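Protein adenylyltransferase VopS (PDB 3LET) transfers AMP from ATP onto a threonine of host Rho GTPases, blocking their signalling to effectors and so actin assembly in infected cells. Local coordinates at residues S40-A45 against S62-R67; Q28-D33 against K55-E60; E170-W175 against S192-Y197; S180-N185 against N281-R286. All coordinates share one frame; numbering follows the deposited sequence.

Contact 1 of 4, residues S40-A45 against S62-R67; sequences SDVLNA and SQLAER
Val42 and Leu64 meet tip to tip, and their apolar contact is the centre of the pairing between helix 39-45 and helix 58-75. With chi1 at 170° the CG1 branch of Val42 is opposite the backbone N and points at helix 58-75, 4.1 Å from Leu64 CG. Both methyls of Leu64 lie about equally near, so the single valine methyl rests on the fork of the leucine and not on one branch. Ser23, His26 and Leu30 of helix 23-30 also pack on Leu64, with Phe31 beside them, so helix 39-45 and helix 23-30 both bear on this one side chain.

The second kind of contact is a methyl on a backbone carbonyl. Leu43 CD2 approaches Ala65 O at 4.1 Å, next to the closest backbone approach, where the CA atoms of Leu43 and Ala65 are 6.7 Å apart. Leu43 then carries on along helix 58-75, over Ala68, Met69 and Val72.

The polar groups stay at the margins: Glu66 pairs with Lys100, and Arg67 donates to Thr20 O. The side-chain groups that touch are all apolar, one methyl lying against a carbonyl, so the pairing of 40-45 with 62-67 rests on shape and the exclusion of water.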
loop_
_atom_site.group_PDB
_atom_site.type_symbol
_atom_site.label_atom_id
_atom_site.label_comp_id
_atom_site.label_asym_id
_atom_site.label_seq_id
_atom_site.Cartn_x
_atom_site.Cartn_y
_atom_site.Cartn_z
ATOM N N SER A 40 -13.078 23.640 -7.336
ATOM C CA SER A 40 -14.548 23.617 -7.310
ATOM C C SER A 40 -15.126 24.557 -8.363
ATOM O O SER A 40 -16.085 24.204 -9.046
ATOM C CB SER A 40 -15.088 23.980 -5.928
ATOM O OG SER A 40 -14.670 22.998 -4.983
ATOM N N ASP A 41 -14.556 25.754 -8.489
ATOM C CA ASP A 41 -15.012 26.720 -9.514
ATOM C C ASP A 41 -14.899 26.114 -10.911
ATOM O O ASP A 41 -15.772 26.325 -11.758
ATOM C CB ASP A 41 -14.179 28.006 -9.504
ATOM C CG ASP A 41 -14.409 28.869 -8.272
ATOM O OD1 ASP A 41 -15.387 28.641 -7.521
ATOM O OD2 ASP A 41 -13.589 29.791 -8.065
ATOM N N VAL A 42 -13.795 25.403 -11.166
ATOM C CA VAL A 42 -13.602 24.734 -12.456
ATOM C C VAL A 42 -14.687 23.685 -12.701
ATOM O O VAL A 42 -15.311 23.668 -13.769
ATOM C CB VAL A 42 -12.203 24.098 -12.562
ATOM C CG1 VAL A 42 -12.088 23.189 -13.811
ATOM C CG2 VAL A 42 -11.144 25.197 -12.582
ATOM N N LEU A 43 -14.959 22.837 -11.711
ATOM C CA LEU A 43 -16.008 21.828 -11.891
ATOM C C LEU A 43 -17.365 22.478 -12.091
ATOM O O LEU A 43 -18.148 22.022 -12.912
ATOM C CB LEU A 43 -16.064 20.865 -10.686
ATOM C CG LEU A 43 -14.827 19.969 -10.659
ATOM C CD1 LEU A 43 -14.694 19.329 -9.267
ATOM C CD2 LEU A 43 -14.894 18.904 -11.759
ATOM N N ASN A 44 -17.625 23.552 -11.356
ATOM C CA ASN A 44 -18.918 24.241 -11.465
ATOM C C ASN A 44 -19.139 24.844 -12.868
ATOM O O ASN A 44 -20.277 25.048 -13.308
ATOM C CB ASN A 44 -19.001 25.319 -10.410
ATOM C CG ASN A 44 -19.236 24.755 -9.023
ATOM O OD1 ASN A 44 -19.688 23.617 -8.871
ATOM N ND2 ASN A 44 -18.938 25.544 -8.008
ATOM N N ALA A 45 -18.046 25.098 -13.570
ATOM C CA ALA A 45 -18.102 25.635 -14.933
ATOM C C ALA A 45 -18.566 24.611 -15.972
ATOM O O ALA A 45 -19.067 24.991 -17.036
ATOM C CB ALA A 45 -16.747 26.214 -15.328
ATOM N N SER A 62 -12.296 15.505 -20.282
ATOM C CA SER A 62 -12.143 14.364 -19.394
ATOM C C SER A 62 -10.889 14.524 -18.515
ATOM O O SER A 62 -10.925 14.246 -17.322
ATOM C CB SER A 62 -12.052 13.068 -20.202
ATOM O OG SER A 62 -11.914 11.957 -19.333
ATOM N N GLN A 63 -9.782 14.955 -19.110
ATOM C CA GLN A 63 -8.540 15.184 -18.354
ATOM C C GLN A 63 -8.746 16.246 -17.280
ATOM O O GLN A 63 -8.348 16.072 -16.123
ATOM C CB GLN A 63 -7.415 15.648 -19.281
ATOM C CG GLN A 63 -6.951 14.585 -20.289
ATOM C CD GLN A 63 -6.012 15.158 -21.352
ATOM O OE1 GLN A 63 -6.205 16.275 -21.825
ATOM N NE2 GLN A 63 -4.990 14.395 -21.718
ATOM N N LEU A 64 -9.345 17.353 -17.681
ATOM C CA LEU A 64 -9.540 18.482 -16.793
ATOM C C LEU A 64 -10.499 18.125 -15.661
ATOM O O LEU A 64 -10.244 18.482 -14.522
ATOM C CB LEU A 64 -10.067 19.680 -17.572
ATOM C CG LEU A 64 -10.349 20.937 -16.746
ATOM C CD1 LEU A 64 -9.096 21.437 -15.990
ATOM C CD2 LEU A 64 -10.929 22.060 -17.631
ATOM N N ALA A 65 -11.569 17.386 -15.958
ATOM C CA ALA A 65 -12.489 16.981 -14.896
ATOM C C ALA A 65 -11.765 16.108 -13.884
ATOM O O ALA A 65 -11.941 16.246 -12.669
ATOM C CB ALA A 65 -13.709 16.250 -15.463
ATOM N N GLU A 66 -10.959 15.184 -14.392
ATOM C CA GLU A 66 -10.214 14.301 -13.512
ATOM C C GLU A 66 -9.231 15.105 -12.654
ATOM O O GLU A 66 -9.130 14.881 -11.440
ATOM C CB GLU A 66 -9.488 13.260 -14.364
ATOM C CG GLU A 66 -8.646 12.309 -13.567
ATOM C CD GLU A 66 -7.914 11.335 -14.471
ATOM O OE1 GLU A 66 -8.591 10.632 -15.247
ATOM O OE2 GLU A 66 -6.671 11.289 -14.405
ATOM N N ARG A 67 -8.491 16.023 -13.259
ATOM C CA ARG A 67 -7.558 16.853 -12.477
ATOM C C ARG A 67 -8.283 17.638 -11.386
ATOM O O ARG A 67 -7.803 17.720 -10.240
ATOM C CB ARG A 67 -6.810 17.861 -13.363
ATOM C CG ARG A 67 -5.833 17.277 -14.352
ATOM C CD ARG A 67 -5.136 18.401 -15.128
ATOM N NE ARG A 67 -4.131 19.088 -14.320
ATOM C CZ ARG A 67 -3.404 20.124 -14.738
ATOM N NH1 ARG A 67 -3.574 20.629 -15.948
ATOM N NH2 ARG A 67 -2.504 20.667 -13.938
#

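Contact 2 of 4, residues Q28-D33 against K55-E60; sequences QMLFKD and KSHAAE
The break between helix 51-56 and helix 58-75, in the N-terminal region, meets the last turn of helix 23-30 through Leu30, which touches both His57 and Glu60. Leu30 CG is anti to the backbone N (chi1 -178°), and this sends both methyls across to the carboxylate of Glu60, whose extended chain comes from the opposite direction. Leu30 CD2 lies 3.7 Å from Glu60 OE2. The other methyl is shared more evenly, with Leu30 CD1 3.9 Å from each of Glu60 OE1 and OE2.

His57 forms the break: it leaves helical geometry after helix 51-56 and occupies the N-cap position of helix 58-75. Its ring meets Leu30 CD1 obliquely, with His57 CD2 4.2 Å away. At the ring nitrogen ND1, His57 shares a hydrogen bond with Ser56 OG, 2.9 Å long. Glu60 OE2 is gripped by a salt bridge from Arg17 NE and a hydrogen bond from His26 NE2, which probably offsets the charge of the buried carboxylate while the leucine methyls press against it. Past Leu30 the chain turns away at Lys32, where phi is positive, and Asp33 N bonds back to Gln28 O at 3.0 Å.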
loop_
_atom_site.group_PDB
_atom_site.type_symbol
_atom_site.label_atom_id
_atom_site.label_comp_id
_atom_site.label_asym_id
_atom_site.label_seq_id
_atom_site.Cartn_x
_atom_site.Cartn_y
_atom_site.Cartn_z
ATOM N N GLN A 28 -8.970 28.038 -16.339
ATOM C CA GLN A 28 -8.929 29.459 -16.683
ATOM C C GLN A 28 -8.607 29.620 -18.154
ATOM O O GLN A 28 -9.204 30.455 -18.840
ATOM C CB GLN A 28 -7.860 30.190 -15.867
ATOM C CG GLN A 28 -8.232 30.496 -14.420
ATOM C CD GLN A 28 -7.069 31.133 -13.695
ATOM O OE1 GLN A 28 -5.945 31.121 -14.190
ATOM N NE2 GLN A 28 -7.324 31.692 -12.533
ATOM N N MET A 29 -7.657 28.825 -18.637
ATOM C CA MET A 29 -7.220 28.924 -20.024
ATOM C C MET A 29 -8.258 28.353 -20.991
ATOM O O MET A 29 -8.567 28.970 -22.005
ATOM C CB MET A 29 -5.878 28.208 -20.213
ATOM C CG MET A 29 -4.717 28.886 -19.497
ATOM S SD MET A 29 -3.128 28.069 -19.741
ATOM C CE MET A 29 -2.863 28.320 -21.494
ATOM N N LEU A 30 -8.807 27.184 -20.675
ATOM C CA LEU A 30 -9.732 26.498 -21.585
ATOM C C LEU A 30 -11.078 27.199 -21.631
ATOM O O LEU A 30 -11.702 27.294 -22.685
ATOM C CB LEU A 30 -9.934 25.038 -21.162
ATOM C CG LEU A 30 -10.851 24.189 -22.062
ATOM C CD1 LEU A 30 -10.365 24.172 -23.532
ATOM C CD2 LEU A 30 -10.966 22.777 -21.522
ATOM N N PHE A 31 -11.518 27.697 -20.487
ATOM C CA PHE A 31 -12.831 28.299 -20.369
ATOM C C PHE A 31 -12.760 29.818 -20.552
ATOM O O PHE A 31 -13.780 30.508 -20.527
ATOM C CB PHE A 31 -13.440 27.946 -19.017
ATOM C CG PHE A 31 -13.679 26.467 -18.822
ATOM C CD1 PHE A 31 -13.749 25.604 -19.917
ATOM C CD2 PHE A 31 -13.894 25.952 -17.562
ATOM C CE1 PHE A 31 -13.995 24.235 -19.746
ATOM C CE2 PHE A 31 -14.131 24.580 -17.370
ATOM C CZ PHE A 31 -14.195 23.720 -18.470
ATOM N N LYS A 32 -11.548 30.329 -20.743
ATOM C CA LYS A 32 -11.346 31.761 -20.909
ATOM C C LYS A 32 -12.010 32.517 -19.770
ATOM O O LYS A 32 -12.807 33.431 -20.001
ATOM C CB LYS A 32 -11.929 32.209 -22.246
ATOM C CG LYS A 32 -11.414 31.406 -23.423
ATOM C CD LYS A 32 -12.279 31.604 -24.656
ATOM C CE LYS A 32 -11.537 31.197 -25.917
ATOM N NZ LYS A 32 -11.001 29.805 -25.837
ATOM N N ASP A 33 -11.694 32.120 -18.541
ATOM C CA ASP A 33 -12.302 32.733 -17.372
ATOM C C ASP A 33 -11.300 32.863 -16.243
ATOM O O ASP A 33 -11.026 31.901 -15.520
ATOM C CB ASP A 33 -13.499 31.915 -16.895
ATOM C CG ASP A 33 -14.345 32.665 -15.883
ATOM O OD1 ASP A 33 -13.983 33.819 -15.555
ATOM O OD2 ASP A 33 -15.361 32.104 -15.413
ATOM N N LYS A 55 -18.647 18.174 -26.955
ATOM C CA LYS A 55 -18.280 17.117 -27.902
ATOM C C LYS A 55 -16.923 17.361 -28.565
ATOM O O LYS A 55 -16.106 16.450 -28.684
ATOM C CB LYS A 55 -19.331 16.978 -29.001
ATOM C CG LYS A 55 -20.677 16.495 -28.521
ATOM C CD LYS A 55 -21.785 17.014 -29.423
ATOM C CE LYS A 55 -23.168 16.655 -28.893
ATOM N NZ LYS A 55 -23.484 15.209 -29.040
ATOM N N SER A 56 -16.653 18.584 -28.972
ATOM C CA SER A 56 -15.444 18.829 -29.750
ATOM C C SER A 56 -14.213 18.765 -28.860
ATOM O O SER A 56 -13.106 18.505 -29.330
ATOM C CB SER A 56 -15.525 20.181 -30.454
ATOM O OG SER A 56 -15.661 21.229 -29.505
ATOM N N HIS A 57 -14.399 18.986 -27.566
ATOM C CA HIS A 57 -13.265 18.940 -26.640
ATOM C C HIS A 57 -13.351 17.793 -25.623
ATOM O O HIS A 57 -12.754 17.872 -24.544
ATOM C CB HIS A 57 -13.168 20.270 -25.896
ATOM C CG HIS A 57 -12.777 21.416 -26.770
ATOM N ND1 HIS A 57 -13.679 22.079 -27.574
ATOM C CD2 HIS A 57 -11.579 22.013 -26.974
ATOM C CE1 HIS A 57 -13.055 23.044 -28.228
ATOM N NE2 HIS A 57 -11.780 23.024 -27.883
ATOM N N ALA A 58 -14.057 16.725 -25.964
ATOM C CA ALA A 58 -14.360 15.677 -24.971
ATOM C C ALA A 58 -13.108 15.156 -24.272
ATOM O O ALA A 58 -13.115 14.994 -23.055
ATOM C CB ALA A 58 -15.103 14.517 -25.611
ATOM N N ALA A 59 -12.047 14.901 -25.041
ATOM C CA ALA A 59 -10.825 14.303 -24.495
ATOM C C ALA A 59 -10.185 15.200 -23.446
ATOM O O ALA A 59 -9.907 14.773 -22.321
ATOM C CB ALA A 59 -9.825 13.993 -25.621
ATOM N N GLU A 60 -9.953 16.454 -23.799
ATOM C CA GLU A 60 -9.392 17.387 -22.841
ATOM C C GLU A 60 -10.314 17.597 -21.640
ATOM O O GLU A 60 -9.861 17.682 -20.492
ATOM C CB GLU A 60 -9.093 18.732 -23.496
ATOM C CG GLU A 60 -8.327 19.644 -22.573
ATOM C CD GLU A 60 -7.946 20.960 -23.200
ATOM O OE1 GLU A 60 -8.116 21.126 -24.433
ATOM O OE2 GLU A 60 -7.469 21.828 -22.442
#

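Contact 3 of 4, residues E170-W175 against S192-Y197; sequences ERAAAW and SLLKEY
The carbonyl O of Glu170 accepts the N-H of Ala174 at 2.9 Å, a helical bond in the turn that also holds Ala172 and Ala173, the residues Leu194 packs on, while the Glu170 side chain borders Lys195. Across the gap the contact is mostly that one leucine. Leu194 CG is anti to the backbone N (chi1 179°), which pushes the side chain out toward helix 168-179 with CD2 in the lead. This methyl settles between two successive alanines, 3.8 Å from Ala172 CB and 3.9 Å from Ala173 CB. It goes in as far as the main chain, with Leu194 CD2 only 3.4 Å from Ala173 N. The short alanine side chains leave the backbone accessible to the methyl.

The two short segments run roughly antiparallel, at 137°, with their axes 9.9 Å apart at closest approach. They belong to helix 168-179 and helix 184-199, consecutive in the chain and joined as a helical hairpin. Leu194 also packs on Ile176 and on Met287 and Leu294 of helix 281-295, so the hairpin closes over the helix that contains ATP-binding residues inferred by similarity.

At the rim, Lys195 NZ lies 4.2 Å from Glu170 CG, against the chain and not the carboxylate. The charged ends, Glu170 OE2 and Lys195 NZ, remain 5.4 Å apart. Any attraction between these opposite charges is therefore probably long-range and mild, and between these two segments the contact rests mainly on the leucine methyl seated against Ala172 and Ala173.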
loop_
_atom_site.group_PDB
_atom_site.type_symbol
_atom_site.label_atom_id
_atom_site.label_comp_id
_atom_site.label_asym_id
_atom_site.label_seq_id
_atom_site.Cartn_x
_atom_site.Cartn_y
_atom_site.Cartn_z
ATOM N N GLU A 170 20.225 -22.189 6.623
ATOM C CA GLU A 170 19.511 -23.293 5.980
ATOM C C GLU A 170 18.190 -23.628 6.673
ATOM O O GLU A 170 17.188 -23.969 5.998
ATOM C CB GLU A 170 20.431 -24.530 5.854
ATOM C CG GLU A 170 21.558 -24.301 4.856
ATOM C CD GLU A 170 22.524 -25.480 4.816
ATOM O OE1 GLU A 170 22.180 -26.515 4.219
ATOM O OE2 GLU A 170 23.618 -25.372 5.398
ATOM N N ARG A 171 18.152 -23.488 8.002
ATOM C CA ARG A 171 16.914 -23.698 8.742
ATOM C C ARG A 171 15.860 -22.657 8.334
ATOM O O ARG A 171 14.686 -22.979 8.141
ATOM C CB ARG A 171 17.152 -23.590 10.263
ATOM C CG ARG A 171 18.009 -24.761 10.810
ATOM C CD ARG A 171 18.248 -24.646 12.316
ATOM N NE ARG A 171 16.981 -24.601 13.036
ATOM C CZ ARG A 171 16.542 -23.560 13.738
ATOM N NH1 ARG A 171 17.276 -22.455 13.872
ATOM N NH2 ARG A 171 15.368 -23.656 14.354
ATOM N N ALA A 172 16.284 -21.407 8.213
ATOM C CA ALA A 172 15.347 -20.336 7.840
ATOM C C ALA A 172 14.846 -20.581 6.424
ATOM O O ALA A 172 13.657 -20.459 6.166
ATOM C CB ALA A 172 16.023 -18.993 7.942
ATOM N N ALA A 173 15.744 -20.935 5.507
ATOM C CA ALA A 173 15.327 -21.270 4.134
ATOM C C ALA A 173 14.292 -22.388 4.118
ATOM O O ALA A 173 13.261 -22.268 3.471
ATOM C CB ALA A 173 16.525 -21.642 3.257
ATOM N N ALA A 174 14.536 -23.465 4.858
ATOM C CA ALA A 174 13.577 -24.566 4.938
ATOM C C ALA A 174 12.209 -24.143 5.438
ATOM O O ALA A 174 11.179 -24.652 4.974
ATOM C CB ALA A 174 14.124 -25.688 5.867
ATOM N N TRP A 175 12.208 -23.232 6.405
ATOM C CA TRP A 175 10.975 -22.748 7.014
ATOM C C TRP A 175 10.194 -21.968 5.974
ATOM O O TRP A 175 9.003 -22.197 5.795
ATOM C CB TRP A 175 11.289 -21.860 8.207
ATOM C CG TRP A 175 10.064 -21.198 8.793
ATOM C CD1 TRP A 175 9.005 -21.801 9.453
ATOM C CD2 TRP A 175 9.810 -19.803 8.815
ATOM N NE1 TRP A 175 8.101 -20.836 9.861
ATOM C CE2 TRP A 175 8.579 -19.609 9.488
ATOM C CE3 TRP A 175 10.513 -18.685 8.341
ATOM C CZ2 TRP A 175 8.032 -18.343 9.662
ATOM C CZ3 TRP A 175 9.964 -17.433 8.531
ATOM C CH2 TRP A 175 8.738 -17.279 9.173
ATOM N N SER A 192 18.651 -18.769 -2.359
ATOM C CA SER A 192 19.676 -17.823 -2.830
ATOM C C SER A 192 19.410 -16.403 -2.338
ATOM O O SER A 192 20.343 -15.712 -1.923
ATOM C CB SER A 192 19.759 -17.775 -4.361
ATOM O OG SER A 192 19.870 -19.078 -4.907
ATOM N N LEU A 193 18.154 -15.967 -2.402
ATOM C CA LEU A 193 17.815 -14.600 -1.996
ATOM C C LEU A 193 18.046 -14.425 -0.507
ATOM O O LEU A 193 18.491 -13.381 -0.047
ATOM C CB LEU A 193 16.367 -14.226 -2.365
ATOM C CG LEU A 193 16.124 -13.925 -3.856
ATOM C CD1 LEU A 193 14.626 -13.806 -4.164
ATOM C CD2 LEU A 193 16.853 -12.648 -4.280
ATOM N N LEU A 194 17.760 -15.457 0.261
ATOM C CA LEU A 194 17.909 -15.340 1.697
ATOM C C LEU A 194 19.404 -15.181 2.042
ATOM O O LEU A 194 19.789 -14.334 2.871
ATOM C CB LEU A 194 17.348 -16.577 2.380
ATOM C CG LEU A 194 17.478 -16.588 3.900
ATOM C CD1 LEU A 194 16.801 -15.391 4.568
ATOM C CD2 LEU A 194 16.868 -17.902 4.407
ATOM N N LYS A 195 20.247 -15.990 1.421
ATOM C CA LYS A 195 21.686 -15.877 1.668
ATOM C C LYS A 195 22.189 -14.515 1.247
ATOM O O LYS A 195 23.014 -13.887 1.925
ATOM C CB LYS A 195 22.450 -16.953 0.885
ATOM C CG LYS A 195 22.173 -18.373 1.388
ATOM C CD LYS A 195 23.092 -19.358 0.657
ATOM C CE LYS A 195 22.529 -20.753 0.623
ATOM N NZ LYS A 195 22.569 -21.397 1.951
ATOM N N GLU A 196 21.718 -14.084 0.087
ATOM C CA GLU A 196 22.109 -12.782 -0.449
ATOM C C GLU A 196 21.750 -11.613 0.494
ATOM O O GLU A 196 22.599 -10.778 0.806
ATOM C CB GLU A 196 21.469 -12.587 -1.828
ATOM C CG GLU A 196 21.890 -11.283 -2.504
ATOM C CD GLU A 196 21.302 -11.129 -3.903
ATOM O OE1 GLU A 196 20.884 -12.137 -4.509
ATOM O OE2 GLU A 196 21.268 -9.996 -4.407
ATOM N N TYR A 197 20.499 -11.538 0.947
ATOM C CA TYR A 197 20.117 -10.458 1.864
ATOM C C TYR A 197 20.641 -10.650 3.295
ATOM O O TYR A 197 20.725 -9.707 4.076
ATOM C CB TYR A 197 18.595 -10.253 1.866
ATOM C CG TYR A 197 18.182 -9.438 0.657
ATOM C CD1 TYR A 197 18.238 -9.988 -0.622
ATOM C CD2 TYR A 197 17.798 -8.110 0.786
ATOM C CE1 TYR A 197 17.893 -9.238 -1.743
ATOM C CE2 TYR A 197 17.436 -7.344 -0.336
ATOM C CZ TYR A 197 17.481 -7.921 -1.595
ATOM O OH TYR A 197 17.133 -7.182 -2.716
#

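Contact 4 of 4, residues S180-N185 against N281-R286; sequences SNSKGN and NGRMGR
Arg283 leaves its helix with CG beside the backbone N (chi1 -81°) and runs extended to NE, which carries its guanidinium to Ser180. Ser180 OG also stays beside its own backbone N (chi1 -37°), where it can reach back to Ile176 O in the last turn of helix 168-179. Ser180 CB then lies against one face of the guanidinium, 3.9 Å from Arg283 NE, while Ser180 OG rests 3.6 Å from Arg283 CG. Further along, Ser182 CB approaches Arg283 NH2 obliquely at 4.2 Å. The arginine's charge is used beyond the serines, in a salt bridge from NH2 to Asp186 OD2.

A water ties in the second arginine: it donates to Ser180 OG at 2.7 Å and accepts from Arg286 NH1 at 2.8 Å. Residues 281-286, Asn-Gly-Arg-Met-Gly-Arg, are the end of the Fic signature at the start of helix 281-295; by similarity Asn281, Gly282 and Arg286 bind ATP. The serines stand in the turn that ends helix 168-179 with a Schellman motif at Asn181.

Arg286 has a further salt bridge, from NH2 to Glu307. Ser180 thus serves both arginines, its CB against one face of the Arg283 guanidinium and its OG bonded to Ile176 O and to the water, which links the helix-ending turn to Arg286, probably an ATP ligand.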
loop_
_atom_site.group_PDB
_atom_site.type_symbol
_atom_site.label_atom_id
_atom_site.label_comp_id
_atom_site.label_asym_id
_atom_site.label_seq_id
_atom_site.Cartn_x
_atom_site.Cartn_y
_atom_site.Cartn_z
ATOM N N SER A 180 5.615 -21.787 2.000
ATOM C CA SER A 180 5.137 -21.413 0.661
ATOM C C SER A 180 4.880 -22.647 -0.199
ATOM O O SER A 180 4.530 -22.515 -1.384
ATOM C CB SER A 180 6.181 -20.553 -0.084
ATOM O OG SER A 180 6.858 -19.655 0.777
ATOM N N ASN A 181 5.074 -23.838 0.366
ATOM C CA ASN A 181 4.971 -25.073 -0.429
ATOM C C ASN A 181 5.787 -24.935 -1.732
ATOM O O ASN A 181 5.329 -25.296 -2.821
ATOM C CB ASN A 181 3.494 -25.363 -0.753
ATOM C CG ASN A 181 3.274 -26.742 -1.361
ATOM O OD1 ASN A 181 4.005 -27.693 -1.059
ATOM N ND2 ASN A 181 2.225 -26.867 -2.196
ATOM N N SER A 182 6.982 -24.366 -1.608
ATOM C CA SER A 182 7.805 -24.041 -2.750
ATOM C C SER A 182 8.689 -25.219 -3.178
ATOM O O SER A 182 9.161 -25.981 -2.345
ATOM C CB SER A 182 8.669 -22.829 -2.411
ATOM O OG SER A 182 9.609 -22.571 -3.423
ATOM N N LYS A 183 8.903 -25.338 -4.479
ATOM C CA LYS A 183 9.547 -26.513 -5.061
ATOM C C LYS A 183 10.581 -26.126 -6.072
ATOM O O LYS A 183 10.579 -25.014 -6.615
ATOM C CB LYS A 183 8.511 -27.410 -5.766
ATOM C CG LYS A 183 7.305 -27.741 -4.928
ATOM C CD LYS A 183 7.614 -28.762 -3.847
ATOM C CE LYS A 183 6.335 -29.130 -3.105
ATOM N NZ LYS A 183 6.546 -29.490 -1.678
ATOM N N GLY A 184 11.484 -27.064 -6.328
ATOM C CA GLY A 184 12.399 -26.964 -7.442
ATOM C C GLY A 184 13.068 -25.625 -7.527
ATOM O O GLY A 184 13.588 -25.086 -6.550
ATOM N N ASN A 185 13.042 -25.065 -8.715
ATOM C CA ASN A 185 13.729 -23.815 -8.978
ATOM C C ASN A 185 13.250 -22.638 -8.101
ATOM O O ASN A 185 14.036 -21.778 -7.702
ATOM C CB ASN A 185 13.570 -23.508 -10.467
ATOM C CG ASN A 185 13.853 -22.078 -10.792
ATOM O OD1 ASN A 185 12.939 -21.308 -11.086
ATOM N ND2 ASN A 185 15.122 -21.696 -10.726
ATOM N N ASN A 281 2.466 -11.519 -0.193
ATOM C CA ASN A 281 2.698 -10.957 1.138
ATOM C C ASN A 281 3.236 -11.981 2.133
ATOM O O ASN A 281 4.091 -11.651 2.939
ATOM C CB ASN A 281 1.399 -10.363 1.692
ATOM C CG ASN A 281 0.975 -9.161 0.897
ATOM O OD1 ASN A 281 1.716 -8.197 0.837
ATOM N ND2 ASN A 281 -0.183 -9.226 0.249
ATOM N N GLY A 282 2.711 -13.203 2.100
ATOM C CA GLY A 282 3.161 -14.223 3.035
ATOM C C GLY A 282 4.639 -14.530 2.791
ATOM O O GLY A 282 5.454 -14.589 3.732
ATOM N N ARG A 283 5.010 -14.667 1.517
ATOM C CA ARG A 283 6.406 -14.948 1.170
ATOM C C ARG A 283 7.297 -13.800 1.603
ATOM O O ARG A 283 8.374 -14.030 2.137
ATOM C CB ARG A 283 6.568 -15.098 -0.352
ATOM C CG ARG A 283 6.164 -16.461 -0.841
ATOM C CD ARG A 283 6.203 -16.502 -2.356
ATOM N NE ARG A 283 5.871 -17.840 -2.808
ATOM C CZ ARG A 283 6.646 -18.590 -3.579
ATOM N NH1 ARG A 283 7.801 -18.116 -4.022
ATOM N NH2 ARG A 283 6.242 -19.806 -3.928
ATOM N N MET A 284 6.874 -12.563 1.358
ATOM C CA MET A 284 7.702 -11.423 1.753
ATOM C C MET A 284 7.838 -11.328 3.259
ATOM O O MET A 284 8.934 -11.050 3.774
ATOM C CB MET A 284 7.140 -10.093 1.246
ATOM C CG MET A 284 7.609 -9.725 -0.163
ATOM S SD MET A 284 9.415 -9.514 -0.253
ATOM C CE MET A 284 9.687 -7.861 0.409
ATOM N N GLY A 285 6.716 -11.472 3.959
ATOM C CA GLY A 285 6.713 -11.334 5.417
ATOM C C GLY A 285 7.636 -12.347 6.077
ATOM O O GLY A 285 8.429 -12.021 6.981
ATOM N N ARG A 286 7.554 -13.586 5.622
ATOM C CA ARG A 286 8.465 -14.638 6.128
ATOM C C ARG A 286 9.908 -14.404 5.725
ATOM O O ARG A 286 10.813 -14.629 6.509
ATOM C CB ARG A 286 7.998 -16.009 5.635
ATOM C CG ARG A 286 6.630 -16.348 6.197
ATOM C CD ARG A 286 6.299 -17.844 6.153
ATOM N NE ARG A 286 4.952 -18.040 6.711
ATOM C CZ ARG A 286 3.844 -17.923 6.000
ATOM N NH1 ARG A 286 3.926 -17.674 4.698
ATOM N NH2 ARG A 286 2.658 -18.064 6.576
HETATM O O HOH W 1 5.496 -17.935 2.429
#

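The four contacts form two pairs toward opposite sides of this elongated, largely helical chain. Contacts 1 and 2 have centres about 10 Å apart, share helix 58-75, and have segments that alternate along the sequence; Phe31 packs on Ala45 to join them into one N-terminal cluster. Contacts 3 and 4, with centres about 11 Å apart, likewise interleave, share helix 184-199, and meet where the Trp175 ring touches the Arg286 carbonyl. The chain completes the first pair before the second opens, and the centres of contacts 2 and 3 lie about 58 Å apart. The N-terminal cluster lies far from the Fic end, which carries the adenylyltransferase activity.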